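Local atomic coordinates of L-asparaginase I (Vibrio cholerae, PDB entry 2OCD), a protein that probably catalyses the hydrolysis of L-asparagine to L-aspartate and ammonium, as a homotetrameric cytoplasmic asparaginase. Residues 3-8 with 48-53; 39-44 with 131-136; 83-88 with 108-113; 155-160 with 178-183. One frame throughout, in Å; residues are numbered along the deposited sequence. Where two conformers were deposited one is given.

Contact 1: residues 3-8 with 48-53. With ACT (acetate ion), chain F.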
loop_
_atom_site.group_PDB
_atom_site.type_symbol
_atom_site.label_atom_id
_atom_site.label_comp_id
_atom_site.label_asym_id
_atom_site.label_seq_id
_atom_site.Cartn_x
_atom_site.Cartn_y
_atom_site.Cartn_z
ATOM N N ARG B 3 -1.887 -27.637 28.432
ATOM C CA ARG B 3 -1.352 -26.323 28.104
ATOM C C ARG B 3 0.168 -26.219 28.107
ATOM O O ARG B 3 0.863 -26.890 28.878
ATOM C CB ARG B 3 -1.833 -25.265 29.098
ATOM C CG ARG B 3 -3.299 -24.970 29.053
ATOM C CD ARG B 3 -3.741 -24.207 30.303
ATOM N NE ARG B 3 -3.810 -22.765 30.097
ATOM C CZ ARG B 3 -4.235 -21.892 31.019
ATOM N NH1 ARG B 3 -4.607 -22.299 32.239
ATOM N NH2 ARG B 3 -4.281 -20.602 30.728
ATOM N N LYS B 4 0.615 -25.264 27.298
ATOM C CA LYS B 4 1.988 -24.905 27.125
ATOM C C LYS B 4 2.326 -23.940 28.269
ATOM O O LYS B 4 1.425 -23.408 28.912
ATOM C CB LYS B 4 2.184 -24.216 25.754
ATOM C CG LYS B 4 1.355 -24.776 24.555
ATOM C CD LYS B 4 -0.101 -24.221 24.467
ATOM C CE LYS B 4 -0.743 -24.296 23.050
ATOM N NZ LYS B 4 -0.989 -25.675 22.523
ATOM N N HIS B 5 3.620 -23.727 28.520
ATOM C CA HIS B 5 4.105 -22.781 29.551
ATOM C C HIS B 5 5.249 -21.905 28.972
ATOM O O HIS B 5 6.302 -22.424 28.638
ATOM C CB HIS B 5 4.632 -23.539 30.775
ATOM C CG HIS B 5 4.707 -22.707 32.014
ATOM N ND1 HIS B 5 4.390 -23.202 33.260
ATOM C CD2 HIS B 5 5.000 -21.397 32.196
ATOM C CE1 HIS B 5 4.502 -22.236 34.156
ATOM N NE2 HIS B 5 4.870 -21.134 33.541
ATOM N N ILE B 6 5.048 -20.591 28.894
ATOM C CA ILE B 6 6.040 -19.656 28.295
ATOM C C ILE B 6 6.678 -18.801 29.358
ATOM O O ILE B 6 6.023 -18.357 30.305
ATOM C CB ILE B 6 5.429 -18.726 27.233
ATOM C CG1 ILE B 6 4.580 -19.559 26.258
ATOM C CG2 ILE B 6 6.513 -17.975 26.474
ATOM C CD1 ILE B 6 5.414 -20.583 25.384
ATOM N N TYR B 7 7.966 -18.593 29.207
ATOM C CA TYR B 7 8.721 -17.830 30.145
ATOM C C TYR B 7 8.875 -16.430 29.545
ATOM O O TYR B 7 9.332 -16.308 28.403
ATOM C CB TYR B 7 10.068 -18.494 30.326
ATOM C CG TYR B 7 11.076 -17.715 31.098
ATOM C CD1 TYR B 7 11.135 -17.814 32.476
ATOM C CD2 TYR B 7 12.012 -16.929 30.452
ATOM C CE1 TYR B 7 12.078 -17.119 33.200
ATOM C CE2 TYR B 7 12.968 -16.236 31.152
ATOM C CZ TYR B 7 13.001 -16.327 32.526
ATOM O OH TYR B 7 13.949 -15.655 33.242
ATOM N N ILE B 8 8.461 -15.397 30.308
ATOM C CA ILE B 8 8.626 -14.035 29.903
ATOM C C ILE B 8 9.724 -13.415 30.685
ATOM O O ILE B 8 9.686 -13.392 31.924
ATOM C CB ILE B 8 7.438 -13.214 30.218
ATOM C CG1 ILE B 8 6.185 -13.830 29.601
ATOM C CG2 ILE B 8 7.649 -11.810 29.701
ATOM C CD1 ILE B 8 4.923 -13.167 30.141
ATOM N N LEU B 48 0.009 -21.015 29.961
ATOM C CA LEU B 48 0.564 -20.550 31.233
ATOM C C LEU B 48 1.799 -19.669 30.935
ATOM O O LEU B 48 2.423 -19.796 29.890
ATOM C CB LEU B 48 0.978 -21.752 32.108
ATOM C CG LEU B 48 -0.125 -22.660 32.689
ATOM C CD1 LEU B 48 0.509 -23.765 33.524
ATOM C CD2 LEU B 48 -1.082 -21.862 33.527
ATOM N N PHE B 49 2.144 -18.793 31.863
ATOM C CA PHE B 49 3.339 -17.990 31.728
ATOM C C PHE B 49 3.908 -17.604 33.109
ATOM O O PHE B 49 3.166 -17.328 34.045
ATOM C CB PHE B 49 3.053 -16.740 30.882
ATOM C CG PHE B 49 2.132 -15.748 31.540
ATOM C CD1 PHE B 49 0.791 -15.708 31.209
ATOM C CD2 PHE B 49 2.616 -14.839 32.475
ATOM C CE1 PHE B 49 -0.085 -14.783 31.815
ATOM C CE2 PHE B 49 1.776 -13.912 33.109
ATOM C CZ PHE B 49 0.411 -13.888 32.785
ATOM N N THR B 50 5.235 -17.615 33.192
ATOM C CA THR B 50 5.999 -17.061 34.298
ATOM C C THR B 50 6.835 -15.883 33.775
ATOM O O THR B 50 7.541 -15.989 32.757
ATOM C CB THR B 50 6.961 -18.122 34.865
ATOM O OG1 THR B 50 6.217 -19.307 35.147
ATOM C CG2 THR B 50 7.685 -17.642 36.133
ATOM N N ILE B 51 6.756 -14.774 34.499
ATOM C CA ILE B 51 7.506 -13.593 34.195
ATOM C C ILE B 51 8.578 -13.423 35.258
ATOM O O ILE B 51 8.283 -13.559 36.446
ATOM C CB ILE B 51 6.601 -12.379 34.137
ATOM C CG1 ILE B 51 7.386 -11.136 33.756
ATOM C CG2 ILE B 51 5.875 -12.141 35.468
ATOM C CD1 ILE B 51 6.484 -10.013 33.326
ATOM N N HIS B 52 9.810 -13.148 34.789
ATOM C CA HIS B 52 10.910 -12.706 35.606
ATOM C C HIS B 52 11.278 -11.295 35.203
ATOM O O HIS B 52 11.631 -11.051 34.077
ATOM C CB HIS B 52 12.155 -13.592 35.364
ATOM C CG HIS B 52 13.415 -13.077 36.007
ATOM N ND1 HIS B 52 13.517 -12.819 37.357
ATOM C CD2 HIS B 52 14.627 -12.778 35.481
ATOM C CE1 HIS B 52 14.739 -12.389 37.634
ATOM N NE2 HIS B 52 15.434 -12.350 36.512
ATOM N N GLU B 53 11.219 -10.359 36.128
ATOM C CA GLU B 53 11.701 -9.007 35.850
ATOM C C GLU B 53 13.191 -8.899 36.199
ATOM O O GLU B 53 13.627 -9.321 37.281
ATOM C CB GLU B 53 10.896 -7.965 36.630
ATOM C CG GLU B 53 11.548 -6.616 36.602
ATOM C CD GLU B 53 10.664 -5.499 37.118
ATOM O OE1 GLU B 53 9.460 -5.718 37.398
ATOM O OE2 GLU B 53 11.189 -4.370 37.221
HETATM C C ACT F . 18.513 -12.185 35.572
HETATM O O ACT F . 18.166 -11.252 36.354
HETATM O OXT ACT F . 19.165 -11.815 34.572
HETATM C CH3 ACT F . 18.195 -13.643 35.804
#
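Residues 5-8 and 48-51 pair as parallel strands, Ile-6 beside Phe-49 and Ile-8 beside Ile-51, with the strand axes 21° apart. The amides and carbonyls of Ile-6 and Ile-8 bond alternately to Leu-48, Thr-50 and His-52; the tightest is Ile-8 N to Thr-50 O at 2.7 Å, while Leu-48 N reaches Lys-4 O only weakly. On the sheet face of His-5, Tyr-7, Leu-48 and Thr-50, the His-5 ring has CG anti to the backbone N (chi1 -160°), which turns the ring toward Leu-48 and Thr-50. Leu-48 CB then sits over the centre of the ring, a CH-pi contact 3.9 Å from the centroid. At the ring edge, His-5 NE2 and Thr-50 OG1 form a 2.8 Å hydrogen bond in which either may be the donor. Further along, Tyr-7 and His-52 run side by side, OH of Tyr-7 lying 3.5 Å from His-52 CB. The other face is apolar: Ile-8 CD1 meets Phe-49 CD2 at 3.7 Å, and Ile-6 leans onto helix 127-141. Strand 48-58 is one of the two outermost strands of this sheet within the chain. His-52 NE2 donates an almost straight bond to an acetate ion, probably from the crystallisation liquor. Beyond the backbone bonds, the His-5 face adds a side-chain hydrogen bond and a CH-pi contact, and the Ile-8 face adds apolar contacts between side chains.

Contact 2: residues 39-44 with 131-136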
loop_
_atom_site.group_PDB
_atom_site.type_symbol
_atom_site.label_atom_id
_atom_site.label_comp_id
_atom_site.label_asym_id
_atom_site.label_seq_id
_atom_site.Cartn_x
_atom_site.Cartn_y
_atom_site.Cartn_z
ATOM N N PRO B 39 -7.375 -10.256 32.871
ATOM C CA PRO B 39 -7.991 -11.557 32.570
ATOM C C PRO B 39 -7.749 -12.137 31.143
ATOM O O PRO B 39 -7.708 -13.375 30.956
ATOM C CB PRO B 39 -9.477 -11.274 32.794
ATOM C CG PRO B 39 -9.505 -10.066 33.661
ATOM C CD PRO B 39 -8.370 -9.254 33.284
ATOM N N GLU B 40 -7.567 -11.240 30.164
ATOM C CA GLU B 40 -7.210 -11.637 28.770
ATOM C C GLU B 40 -6.038 -12.626 28.722
ATOM O O GLU B 40 -5.963 -13.483 27.820
ATOM C CB GLU B 40 -6.800 -10.428 27.903
ATOM C CG GLU B 40 -7.596 -9.152 28.104
ATOM C CD GLU B 40 -6.933 -8.167 29.079
ATOM O OE1 GLU B 40 -5.829 -7.672 28.758
ATOM O OE2 GLU B 40 -7.535 -7.879 30.147
ATOM N N PHE B 41 -5.091 -12.468 29.647
ATOM C CA PHE B 41 -3.888 -13.311 29.661
ATOM C C PHE B 41 -4.086 -14.641 30.422
ATOM O O PHE B 41 -3.175 -15.460 30.509
ATOM C CB PHE B 41 -2.706 -12.518 30.250
ATOM C CG PHE B 41 -2.181 -11.446 29.336
ATOM C CD1 PHE B 41 -1.195 -11.724 28.411
ATOM C CD2 PHE B 41 -2.705 -10.153 29.373
ATOM C CE1 PHE B 41 -0.745 -10.733 27.563
ATOM C CE2 PHE B 41 -2.233 -9.158 28.513
ATOM C CZ PHE B 41 -1.277 -9.441 27.626
ATOM N N HIS B 42 -5.270 -14.846 30.980
ATOM C CA HIS B 42 -5.521 -15.966 31.870
ATOM C C HIS B 42 -6.825 -16.615 31.429
ATOM O O HIS B 42 -7.936 -16.357 31.973
ATOM C CB HIS B 42 -5.631 -15.498 33.321
ATOM C CG HIS B 42 -4.384 -14.887 33.868
ATOM N ND1 HIS B 42 -3.223 -15.605 34.045
ATOM C CD2 HIS B 42 -4.128 -13.638 34.312
ATOM C CE1 HIS B 42 -2.297 -14.815 34.556
ATOM N NE2 HIS B 42 -2.826 -13.620 34.740
ATOM N N ARG B 43 -6.700 -17.426 30.397
ATOM C CA ARG B 43 -7.845 -18.083 29.823
ATOM C C ARG B 43 -7.322 -19.338 29.176
ATOM O O ARG B 43 -6.170 -19.376 28.734
ATOM C CB ARG B 43 -8.567 -17.170 28.801
ATOM C CG ARG B 43 -7.675 -16.674 27.689
ATOM C CD ARG B 43 -8.371 -15.665 26.830
ATOM N NE ARG B 43 -9.415 -16.330 26.071
ATOM C CZ ARG B 43 -10.526 -15.754 25.613
ATOM N NH1 ARG B 43 -10.768 -14.458 25.783
ATOM N NH2 ARG B 43 -11.402 -16.495 24.984
ATOM N N PRO B 44 -8.184 -20.359 29.101
ATOM C CA PRO B 44 -7.796 -21.731 28.739
ATOM C C PRO B 44 -6.996 -21.817 27.456
ATOM O O PRO B 44 -6.107 -22.641 27.327
ATOM C CB PRO B 44 -9.154 -22.435 28.582
ATOM C CG PRO B 44 -10.036 -21.705 29.528
ATOM C CD PRO B 44 -9.634 -20.269 29.366
ATOM N N ASN B 131 0.767 -6.955 21.355
ATOM C CA ASN B 131 2.085 -7.491 21.069
ATOM C C ASN B 131 2.461 -8.617 22.044
ATOM O O ASN B 131 3.008 -9.620 21.638
ATOM C CB ASN B 131 3.157 -6.396 21.156
ATOM C CG ASN B 131 3.251 -5.508 19.905
ATOM O OD1 ASN B 131 3.864 -4.448 19.962
ATOM N ND2 ASN B 131 2.704 -5.948 18.793
ATOM N N LEU B 132 2.165 -8.470 23.321
ATOM C CA LEU B 132 2.441 -9.550 24.257
ATOM C C LEU B 132 1.432 -10.700 24.135
ATOM O O LEU B 132 1.792 -11.893 24.236
ATOM C CB LEU B 132 2.456 -9.047 25.703
ATOM C CG LEU B 132 2.892 -10.063 26.760
ATOM C CD1 LEU B 132 4.204 -10.786 26.447
ATOM C CD2 LEU B 132 2.945 -9.397 28.124
ATOM N N LEU B 133 0.174 -10.340 23.935
ATOM C CA LEU B 133 -0.871 -11.314 23.769
ATOM C C LEU B 133 -0.539 -12.260 22.630
ATOM O O LEU B 133 -0.508 -13.462 22.789
ATOM C CB LEU B 133 -2.201 -10.605 23.542
ATOM C CG LEU B 133 -3.349 -11.278 24.253
ATOM C CD1 LEU B 133 -4.477 -10.263 24.547
ATOM C CD2 LEU B 133 -3.788 -12.439 23.325
ATOM N N ASN B 134 -0.272 -11.724 21.459
ATOM C CA ASN B 134 -0.014 -12.600 20.321
ATOM C C ASN B 134 1.365 -13.276 20.331
ATOM O O ASN B 134 1.518 -14.362 19.742
ATOM C CB ASN B 134 -0.181 -11.824 19.014
ATOM C CG ASN B 134 -1.634 -11.499 18.679
ATOM O OD1 ASN B 134 -2.569 -12.023 19.302
ATOM N ND2 ASN B 134 -1.824 -10.609 17.678
ATOM N N ALA B 135 2.368 -12.626 20.940
ATOM C CA ALA B 135 3.688 -13.225 21.075
ATOM C C ALA B 135 3.502 -14.477 21.862
ATOM O O ALA B 135 4.017 -15.546 21.489
ATOM C CB ALA B 135 4.676 -12.315 21.811
ATOM N N LEU B 136 2.754 -14.351 22.960
ATOM C CA LEU B 136 2.438 -15.511 23.750
ATOM C C LEU B 136 1.654 -16.551 22.940
ATOM O O LEU B 136 2.031 -17.713 22.915
ATOM C CB LEU B 136 1.703 -15.127 25.040
ATOM C CG LEU B 136 2.606 -14.602 26.188
ATOM C CD1 LEU B 136 1.777 -14.208 27.448
ATOM C CD2 LEU B 136 3.729 -15.593 26.576
#
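Phe-41 lays its ring against the flank of helix 127-141, touching Leu-132, Leu-133 and Leu-136. CE1 does most of the work: it lies 3.8 Å from Leu-132 CG and equally close to the backbone N of Leu-133. The side chain of Leu-133 comes over one face of the ring, its CG 4.2 Å from Phe-41 CE1. Leu-136 arrives instead at the edge, near the ring plane, with its CD1 4.0 Å from Phe-41 CD1. CG of Phe-41 is anti to its own carbonyl carbon (chi1 -72°), and from there the ring extends to the helix, crossing the side chains of Leu-132 and Leu-136 at about a right angle. The three leucines occupy positions i, i+1 and i+4 of the helix, so the ring meets about one turn of it. Phe-41 closes a short 3-10 segment, residues 39-41, in the connection between helix 31-35 and strand 48-58; a bond from His-42 N to Pro-39 O at 2.8 Å holds that turn. In the alpha/beta N-terminal domain the helix packs on the parallel strands of the mixed sheet, where Leu-132 and Leu-136 also touch Val-86, while Phe-41, from the loop, touches the same leucines. Phe-49 of strand 48-58 touches Phe-41 as well. Glu-40 adds only its aliphatic part, CB lying 4.1 Å from Leu-133 CD1. A second subunit approaches the same loop: its Glu-40 packs on Glu-40, its Pro-39 on Pro-39, and its Ala-122 O accepts a hydrogen bond from Arg-43 NH2.

Contact 3: residues 83-88 with 108-113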
loop_
_atom_site.group_PDB
_atom_site.type_symbol
_atom_site.label_atom_id
_atom_site.label_comp_id
_atom_site.label_asym_id
_atom_site.label_seq_id
_atom_site.Cartn_x
_atom_site.Cartn_y
_atom_site.Cartn_z
ATOM N N ASP B 83 8.197 -24.239 27.363
ATOM C CA ASP B 83 7.980 -24.646 25.969
ATOM C C ASP B 83 8.282 -23.531 24.960
ATOM O O ASP B 83 8.221 -23.785 23.750
ATOM C CB ASP B 83 6.544 -25.133 25.782
ATOM C CG ASP B 83 6.079 -26.045 26.938
ATOM O OD1 ASP B 83 5.045 -25.732 27.621
ATOM O OD2 ASP B 83 6.783 -27.071 27.189
ATOM N N GLY B 84 8.600 -22.326 25.455
ATOM C CA GLY B 84 8.937 -21.181 24.624
ATOM C C GLY B 84 9.329 -19.962 25.464
ATOM O O GLY B 84 9.336 -20.012 26.704
ATOM N N PHE B 85 9.695 -18.869 24.807
ATOM C CA PHE B 85 10.251 -17.718 25.515
ATOM C C PHE B 85 9.912 -16.455 24.818
ATOM O O PHE B 85 10.047 -16.403 23.606
ATOM C CB PHE B 85 11.757 -17.863 25.568
ATOM C CG PHE B 85 12.185 -19.182 26.134
ATOM C CD1 PHE B 85 12.349 -19.332 27.491
ATOM C CD2 PHE B 85 12.348 -20.286 25.305
ATOM C CE1 PHE B 85 12.690 -20.510 28.000
ATOM C CE2 PHE B 85 12.670 -21.475 25.820
ATOM C CZ PHE B 85 12.844 -21.596 27.178
ATOM N N VAL B 86 9.477 -15.451 25.581
ATOM C CA VAL B 86 9.247 -14.088 25.104
ATOM C C VAL B 86 10.121 -13.122 25.858
ATOM O O VAL B 86 10.069 -13.057 27.069
ATOM C CB VAL B 86 7.788 -13.619 25.332
ATOM C CG1 VAL B 86 7.597 -12.129 24.891
ATOM C CG2 VAL B 86 6.822 -14.522 24.576
ATOM N N ILE B 87 10.904 -12.335 25.131
ATOM C CA ILE B 87 11.812 -11.394 25.747
ATOM C C ILE B 87 11.222 -10.011 25.507
ATOM O O ILE B 87 11.182 -9.528 24.361
ATOM C CB ILE B 87 13.224 -11.516 25.129
ATOM C CG1 ILE B 87 13.880 -12.841 25.523
ATOM C CG2 ILE B 87 14.144 -10.375 25.560
ATOM C CD1 ILE B 87 14.956 -13.350 24.499
ATOM N N LEU B 88 10.756 -9.387 26.590
ATOM C CA LEU B 88 10.357 -7.955 26.574
ATOM C C LEU B 88 11.561 -7.072 26.713
ATOM O O LEU B 88 12.399 -7.301 27.529
ATOM C CB LEU B 88 9.347 -7.607 27.675
ATOM C CG LEU B 88 8.051 -8.410 27.602
ATOM C CD1 LEU B 88 7.090 -7.949 28.743
ATOM C CD2 LEU B 88 7.428 -8.312 26.109
ATOM N N LEU B 108 18.730 -24.202 18.429
ATOM C CA LEU B 108 17.512 -23.781 19.140
ATOM C C LEU B 108 16.338 -24.641 18.663
ATOM O O LEU B 108 16.063 -24.718 17.448
ATOM C CB LEU B 108 17.240 -22.319 18.825
ATOM C CG LEU B 108 16.188 -21.596 19.627
ATOM C CD1 LEU B 108 16.724 -21.474 21.054
ATOM C CD2 LEU B 108 15.861 -20.249 18.925
ATOM N N GLY B 109 15.707 -25.338 19.613
ATOM C CA GLY B 109 14.503 -26.160 19.369
ATOM C C GLY B 109 13.253 -25.616 20.063
ATOM O O GLY B 109 12.331 -26.376 20.349
ATOM N N LYS B 110 13.220 -24.301 20.316
ATOM C CA LYS B 110 12.139 -23.640 21.044
ATOM C C LYS B 110 12.018 -22.178 20.600
ATOM O O LYS B 110 13.018 -21.523 20.341
ATOM C CB LYS B 110 12.361 -23.746 22.586
ATOM C CG LYS B 110 12.188 -25.211 23.204
ATOM C CD LYS B 110 12.267 -25.252 24.735
ATOM C CE LYS B 110 12.463 -26.645 25.251
ATOM N NZ LYS B 110 11.658 -26.928 26.474
ATOM N N PRO B 111 10.785 -21.661 20.475
ATOM C CA PRO B 111 10.608 -20.272 20.016
ATOM C C PRO B 111 11.149 -19.280 20.983
ATOM O O PRO B 111 10.948 -19.462 22.176
ATOM C CB PRO B 111 9.093 -20.086 19.965
ATOM C CG PRO B 111 8.554 -21.420 19.903
ATOM C CD PRO B 111 9.492 -22.301 20.706
ATOM N N VAL B 112 11.859 -18.271 20.466
ATOM C CA VAL B 112 12.274 -17.095 21.226
ATOM C C VAL B 112 11.830 -15.880 20.435
ATOM O O VAL B 112 12.271 -15.654 19.331
ATOM C CB VAL B 112 13.786 -17.047 21.469
ATOM C CG1 VAL B 112 14.095 -16.009 22.510
ATOM C CG2 VAL B 112 14.296 -18.376 21.903
ATOM N N ILE B 113 10.890 -15.144 21.028
ATOM C CA ILE B 113 10.248 -14.007 20.442
ATOM C C ILE B 113 10.570 -12.788 21.289
ATOM O O ILE B 113 10.164 -12.694 22.452
ATOM C CB ILE B 113 8.734 -14.180 20.439
ATOM C CG1 ILE B 113 8.307 -15.503 19.806
ATOM C CG2 ILE B 113 8.098 -13.080 19.645
ATOM C CD1 ILE B 113 6.745 -15.577 19.555
HETATM O O HOH W 1 9.510 -27.854 25.655
#
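The Phe-85 ring turns its edge to residues 108-113: CB and CD of Lys-110 and the carbonyl O of Pro-111 all lie near the ring plane, and Lys-110 CD is 4.0 Å from CE2 of Phe-85. Val-112 CG2 approaches the ring obliquely. Strands 84-88 and 112-115 are parallel neighbours in the sheet of the N-terminal domain, joined through helix 94-104 in a beta-alpha-beta crossover. Phe-85 pairs with Val-112 and Val-86 with Ile-113. Both the N and the O of Phe-85 are bonded to the other segment: its N donates to Pro-111 O at 3.0 Å with a bent angle of 131°, and its O accepts the straighter bond from Ile-113 N. Ile-87 N then takes Ile-113 O at 2.8 Å. On the Phe-85 face, Ile-87 CD1 presses against Val-112 CG1 at 3.4 Å, a close hydrocarbon contact. Val-86 and Ile-113 point to the other face, where both touch helix 127-141. Before the paired residues, Pro-111 CD packs 3.6 Å from Asp-83 O. The charged ends there have their main partners elsewhere, Asp-83 OD1 at the amide of His-5 and Lys-110 NZ at the carbonyl of Tyr-82. A water donates to Asp-83 OD2 at 3.2 Å; its modelled distance to Lys-110 NZ is unusually short, which leaves a bridge between the two side chains doubtful.

Contact 4: residues 155-160 with 178-183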
loop_
_atom_site.group_PDB
_atom_site.type_symbol
_atom_site.label_atom_id
_atom_site.label_comp_id
_atom_site.label_asym_id
_atom_site.label_seq_id
_atom_site.Cartn_x
_atom_site.Cartn_y
_atom_site.Cartn_z
ATOM N N LEU B 155 5.551 -11.085 12.597
ATOM C CA LEU B 155 6.653 -11.740 13.225
ATOM C C LEU B 155 7.743 -11.827 12.211
ATOM O O LEU B 155 7.555 -12.447 11.168
ATOM C CB LEU B 155 6.256 -13.153 13.617
ATOM C CG LEU B 155 7.362 -13.908 14.354
ATOM C CD1 LEU B 155 7.530 -13.302 15.757
ATOM C CD2 LEU B 155 7.079 -15.442 14.389
HETATM N N MSE B 156 8.900 -11.260 12.521
HETATM C CA MSE B 156 10.006 -11.270 11.576
HETATM C C MSE B 156 11.169 -12.074 12.072
HETATM O O MSE B 156 11.354 -12.195 13.255
HETATM C CB MSE B 156 10.459 -9.846 11.287
HETATM C CG MSE B 156 9.372 -8.993 10.664
HETATM SE SE MSE B 156 9.624 -7.122 11.171
HETATM C CE MSE B 156 8.377 -7.153 12.752
ATOM N N ARG B 157 11.978 -12.607 11.160
ATOM C CA ARG B 157 13.242 -13.232 11.578
ATOM C C ARG B 157 14.069 -12.198 12.333
ATOM O O ARG B 157 14.252 -11.104 11.855
ATOM C CB ARG B 157 14.006 -13.790 10.383
ATOM C CG ARG B 157 15.299 -14.479 10.763
ATOM C CD ARG B 157 15.866 -15.385 9.637
ATOM N NE ARG B 157 15.031 -16.561 9.459
ATOM C CZ ARG B 157 14.840 -17.212 8.323
ATOM N NH1 ARG B 157 15.434 -16.840 7.222
ATOM N NH2 ARG B 157 14.030 -18.250 8.302
ATOM N N GLY B 158 14.532 -12.542 13.528
ATOM C CA GLY B 158 15.239 -11.620 14.391
ATOM C C GLY B 158 16.395 -10.961 13.718
ATOM O O GLY B 158 16.507 -9.731 13.695
ATOM N N ASN B 159 17.253 -11.769 13.102
ATOM C CA ASN B 159 18.424 -11.231 12.400
ATOM C C ASN B 159 18.141 -10.703 10.997
ATOM O O ASN B 159 19.071 -10.279 10.313
ATOM C CB ASN B 159 19.547 -12.254 12.388
ATOM C CG ASN B 159 19.212 -13.495 11.595
ATOM O OD1 ASN B 159 18.344 -13.487 10.738
ATOM N ND2 ASN B 159 19.918 -14.581 11.894
ATOM N N ARG B 160 16.880 -10.670 10.564
ATOM C CA ARG B 160 16.530 -9.914 9.339
ATOM C C ARG B 160 15.876 -8.532 9.600
ATOM O O ARG B 160 15.462 -7.832 8.639
ATOM C CB ARG B 160 15.597 -10.702 8.455
ATOM C CG ARG B 160 16.165 -12.001 8.038
ATOM C CD ARG B 160 17.212 -11.784 7.001
ATOM N NE ARG B 160 17.242 -12.890 6.052
ATOM C CZ ARG B 160 17.664 -12.769 4.807
ATOM N NH1 ARG B 160 18.102 -11.588 4.367
ATOM N NH2 ARG B 160 17.645 -13.832 4.013
ATOM N N PRO B 178 10.501 -11.644 3.650
ATOM C CA PRO B 178 9.117 -11.449 4.092
ATOM C C PRO B 178 8.915 -11.939 5.488
ATOM O O PRO B 178 9.591 -12.864 5.885
ATOM C CB PRO B 178 8.313 -12.343 3.160
ATOM C CG PRO B 178 9.170 -12.491 1.936
ATOM C CD PRO B 178 10.581 -12.537 2.474
ATOM N N PRO B 179 7.945 -11.370 6.209
ATOM C CA PRO B 179 7.790 -11.784 7.582
ATOM C C PRO B 179 7.399 -13.245 7.617
ATOM O O PRO B 179 6.707 -13.707 6.725
ATOM C CB PRO B 179 6.664 -10.895 8.128
ATOM C CG PRO B 179 6.281 -9.980 7.050
ATOM C CD PRO B 179 6.906 -10.418 5.787
ATOM N N LEU B 180 7.895 -13.946 8.640
ATOM C CA LEU B 180 7.633 -15.357 8.873
ATOM C C LEU B 180 6.195 -15.614 9.153
ATOM O O LEU B 180 5.668 -16.665 8.751
ATOM C CB LEU B 180 8.393 -15.827 10.078
ATOM C CG LEU B 180 9.889 -15.815 9.895
ATOM C CD1 LEU B 180 10.529 -15.930 11.253
ATOM C CD2 LEU B 180 10.283 -16.937 8.953
ATOM N N LEU B 181 5.560 -14.692 9.878
ATOM C CA LEU B 181 4.128 -14.764 10.026
ATOM C C LEU B 181 3.455 -13.423 10.253
ATOM O O LEU B 181 4.103 -12.463 10.619
ATOM C CB LEU B 181 3.739 -15.844 11.048
ATOM C CG LEU B 181 3.388 -15.609 12.485
ATOM C CD1 LEU B 181 2.108 -14.880 12.613
ATOM C CD2 LEU B 181 3.231 -16.978 13.077
ATOM N N GLU B 182 2.165 -13.379 9.937
ATOM C CA GLU B 182 1.308 -12.197 10.120
ATOM C C GLU B 182 0.122 -12.420 11.095
ATOM O O GLU B 182 -0.719 -13.317 10.907
ATOM C CB GLU B 182 0.726 -11.776 8.793
ATOM C CG GLU B 182 1.734 -11.710 7.676
ATOM C CD GLU B 182 2.076 -10.302 7.302
ATOM O OE1 GLU B 182 2.021 -9.409 8.187
ATOM O OE2 GLU B 182 2.408 -10.096 6.112
ATOM N N ALA B 183 0.081 -11.558 12.110
ATOM C CA ALA B 183 -0.895 -11.587 13.188
ATOM C C ALA B 183 -2.046 -10.604 12.959
ATOM O O ALA B 183 -2.218 -9.633 13.682
ATOM C CB ALA B 183 -0.177 -11.263 14.519
HETATM O O HOH W 2 11.354 -11.752 8.341
#
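Leu-155 and Leu-181 form an antiparallel hydrogen-bonded pair: Leu-155 N donates to Leu-181 O at 2.8 Å in an almost straight line, and Leu-181 N returns a longer 3.3 Å bond to a lone pair of Leu-155 O. Leu-180 and Leu-181 both face Leu-155, a classic beta bulge at the start of strand 181-183. Beyond the bulge a water takes over the bridging, accepting from Arg-157 N at 3.0 Å and donating to Pro-178 O. The side chain of Leu-180 fits beside this link, its CD1 3.6 Å from Arg-157 N and its CD2 4.0 Å from Arg-157 NH2. The guanidinium itself is held by a salt bridge from NE to Glu-146. Leu-155 CB meets Leu-181 CG at 3.9 Å, on the face where Leu-181 also touches Val-138 of helix 127-141; with Leu-155 CG anti to its backbone N (chi1 -177°), CD2 reaches the same Leu-181 CG at 4.2 Å. Pro-179 CB packs against Leu-155 O at 3.5 Å and, more loosely, against CG of the selenomethionine Met-156. The regular pairing thus centres on Leu-155 and Leu-181, and past it a water and leucine methyls join the diverging chains in the antiparallel part of the N-terminal domain's sheet.

How the contacts relate
Contacts 1, 3 and 4 belong to one mixed sheet, contact 2 to the helix and loop packed against it. Strands 5-12 and 84-88 are neighbours, so contacts 1 and 3 meet directly, through the Tyr-7 O to Val-86 N pair among others. Contact 3, in the parallel part of the sheet, is mostly buried and apolar, with a charged pair at one end; contact 1, at an edge strand, is partly exposed and adds histidine and threonine polarity. Contact 4 lies in the antiparallel part, buried but bridged by a water. Contact 2 is purely apolar between side chains; its helix also touches Ile-113 of contact 3 through Ala-135.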